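Local atomic coordinates of alkaline phosphatase (Antarctic bacterium, PDB entry 2W5V), a protein that probably hydrolyses phosphate monoesters at alkaline pH, using a metal site built from zinc and magnesium ions. Residues Leu39-Gly44 against Ala139-His144. The protein carries 1 engineered substitution. Sequence-based numbering, arbitrary orientation.
Sequences LLISDG and ASFYAH. With MG (magnesium ion), chain I; ZN (zinc ion), chain H.
Leu39 meets Phe141 through a single methyl: its CD2 lies 3.9 Å from Phe141 CZ, with the two side chains crossing at about a right angle. That methyl gets there because CG stands anti to the backbone N (chi1 172°), carrying the branch out toward the ring. Leu40 projects from the other face of the strand, against Phe277, Ile281 and Ala284 of helix 267-291. Ile41 returns to the Phe141 side, the two side chains running toward each other from opposite directions. With CG1 anti to the carbonyl carbon and the chain extended beyond it (chi2 176°), its CD1 sits 4.0 Å from Phe141 CE1 and about as close to CZ. The outer end of the ring thus rests on two obliquely placed methyls; the whole contact is buried and purely apolar. With Phe141 cut back to an alanine, a gap would probably open between the strand and the loop, Leu39 CD2 and Ile41 CD1 losing the ring that both touch. Farther along, Asp43 turns its carboxylate to the metals: OD2 binds the magnesium ion at 2.1 Å, along with three waters, while OD1 holds the zinc ion at 2.0 Å, with OD2 a longer 2.7 Å from the same zinc. Thr137 and Glu254 complete the magnesium site; Asp301, His302 and the phosphorylated Ser84 belong to the zinc site. The apolar contact therefore lies next to the metal site, on the strand that leads into this bridging aspartate, and Ile41 also packs close to Thr137 and Glu254. Strand 36-42 runs within the large mixed sheet, between parallel strands 249-255 and 294-299. Phe141, on the loop after helix 136-139, reaches in to touch Phe250 and Met252 of strand 249-255, while Phe91 of helix 86-93 packs against both Ile41 and Phe141.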
loop_
_atom_site.group_PDB
_atom_site.type_symbol
_atom_site.label_atom_id
_atom_site.label_comp_id
_atom_site.label_asym_id
_atom_site.label_seq_id
_atom_site.Cartn_x
_atom_site.Cartn_y
_atom_site.Cartn_z
ATOM N N LEU B 39 -12.465 -15.058 -2.860
ATOM C CA LEU B 39 -12.267 -13.647 -2.565
ATOM C C LEU B 39 -12.250 -13.433 -1.052
ATOM O O LEU B 39 -13.252 -13.649 -0.377
ATOM C CB LEU B 39 -13.385 -12.826 -3.207
ATOM C CG LEU B 39 -13.398 -11.356 -2.815
ATOM C CD1 LEU B 39 -12.089 -10.677 -3.228
ATOM C CD2 LEU B 39 -14.594 -10.671 -3.443
ATOM N N LEU B 40 -11.100 -13.046 -0.512
ATOM C CA LEU B 40 -10.980 -12.852 0.932
ATOM C C LEU B 40 -10.929 -11.364 1.211
ATOM O O LEU B 40 -10.143 -10.630 0.610
ATOM C CB LEU B 40 -9.718 -13.528 1.471
ATOM C CG LEU B 40 -9.577 -15.009 1.121
ATOM C CD1 LEU B 40 -8.204 -15.519 1.452
ATOM C CD2 LEU B 40 -10.621 -15.806 1.852
ATOM N N ILE B 41 -11.786 -10.921 2.113
ATOM C CA ILE B 41 -11.919 -9.511 2.412
ATOM C C ILE B 41 -11.587 -9.282 3.876
ATOM O O ILE B 41 -12.222 -9.850 4.767
ATOM C CB ILE B 41 -13.354 -9.023 2.148
ATOM C CG1 ILE B 41 -13.720 -9.199 0.672
ATOM C CG2 ILE B 41 -13.519 -7.573 2.583
ATOM C CD1 ILE B 41 -15.164 -8.819 0.355
ATOM N N SER B 42 -10.583 -8.453 4.114
ATOM C CA SER B 42 -10.241 -8.031 5.464
ATOM C C SER B 42 -10.897 -6.677 5.678
ATOM O O SER B 42 -10.443 -5.663 5.137
ATOM C CB SER B 42 -8.725 -7.901 5.606
ATOM O OG SER B 42 -8.170 -7.222 4.487
ATOM N N ASP B 43 -11.968 -6.655 6.459
ATOM C CA ASP B 43 -12.709 -5.419 6.651
ATOM C C ASP B 43 -11.896 -4.419 7.471
ATOM O O ASP B 43 -11.501 -4.708 8.597
ATOM C CB ASP B 43 -14.065 -5.685 7.314
ATOM C CG ASP B 43 -15.033 -4.539 7.104
ATOM O OD1 ASP B 43 -14.621 -3.387 7.338
ATOM O OD2 ASP B 43 -16.184 -4.775 6.678
ATOM N N GLY B 44 -11.637 -3.253 6.888
ATOM C CA GLY B 44 -10.973 -2.177 7.595
ATOM C C GLY B 44 -9.454 -2.250 7.608
ATOM O O GLY B 44 -8.809 -1.475 8.314
ATOM N N ALA B 139 -23.637 -9.654 3.465
ATOM C CA ALA B 139 -24.976 -9.371 2.944
ATOM C C ALA B 139 -24.917 -8.901 1.495
ATOM O O ALA B 139 -25.760 -9.269 0.674
ATOM C CB ALA B 139 -25.670 -8.329 3.796
ATOM N N SER B 140 -23.924 -8.076 1.192
ATOM C CA SER B 140 -23.796 -7.526 -0.149
ATOM C C SER B 140 -23.614 -8.611 -1.205
ATOM O O SER B 140 -23.818 -8.359 -2.389
ATOM C CB SER B 140 -22.632 -6.530 -0.223
ATOM O OG SER B 140 -22.881 -5.404 0.597
ATOM N N PHE B 141 -23.240 -9.816 -0.785
ATOM C CA PHE B 141 -23.037 -10.900 -1.741
ATOM C C PHE B 141 -24.271 -11.794 -1.971
ATOM O O PHE B 141 -24.265 -12.631 -2.868
ATOM C CB PHE B 141 -21.804 -11.731 -1.364
ATOM C CG PHE B 141 -20.504 -11.022 -1.648
ATOM C CD1 PHE B 141 -20.030 -10.050 -0.781
ATOM C CD2 PHE B 141 -19.789 -11.289 -2.806
ATOM C CE1 PHE B 141 -18.852 -9.367 -1.047
ATOM C CE2 PHE B 141 -18.599 -10.607 -3.076
ATOM C CZ PHE B 141 -18.136 -9.647 -2.196
ATOM N N TYR B 142 -25.330 -11.617 -1.187
ATOM C CA TYR B 142 -26.526 -12.441 -1.397
ATOM C C TYR B 142 -27.863 -11.713 -1.272
ATOM O O TYR B 142 -28.895 -12.275 -1.626
ATOM C CB TYR B 142 -26.524 -13.667 -0.477
ATOM C CG TYR B 142 -26.683 -13.341 0.996
ATOM C CD1 TYR B 142 -27.947 -13.148 1.566
ATOM C CD2 TYR B 142 -25.573 -13.234 1.815
ATOM C CE1 TYR B 142 -28.088 -12.854 2.925
ATOM C CE2 TYR B 142 -25.700 -12.946 3.158
ATOM C CZ TYR B 142 -26.952 -12.759 3.712
ATOM O OH TYR B 142 -27.040 -12.467 5.056
ATOM N N ALA B 143 -27.851 -10.482 -0.770
ATOM C CA ALA B 143 -29.090 -9.741 -0.551
ATOM C C ALA B 143 -29.159 -8.441 -1.341
ATOM O O ALA B 143 -28.158 -7.963 -1.867
ATOM C CB ALA B 143 -29.289 -9.457 0.931
ATOM N N HIS B 144 -30.358 -7.874 -1.412
ATOM C CA HIS B 144 -30.558 -6.559 -2.008
ATOM C C HIS B 144 -31.459 -5.741 -1.097
ATOM O O HIS B 144 -32.652 -6.006 -1.003
ATOM C CB HIS B 144 -31.198 -6.700 -3.390
ATOM C CG HIS B 144 -30.423 -7.576 -4.321
ATOM N ND1 HIS B 144 -29.326 -7.127 -5.027
ATOM C CD2 HIS B 144 -30.573 -8.880 -4.656
ATOM C CE1 HIS B 144 -28.844 -8.109 -5.763
ATOM N NE2 HIS B 144 -29.580 -9.188 -5.555
HETATM MG MG MG I . -17.586 -6.221 7.244
HETATM ZN ZN ZN H . -15.769 -2.113 6.296
HETATM O O HOH W 1 -16.854 -6.074 9.309
HETATM O O HOH W 2 -19.245 -7.729 7.704
HETATM O O HOH W 3 -19.159 -4.624 7.783
#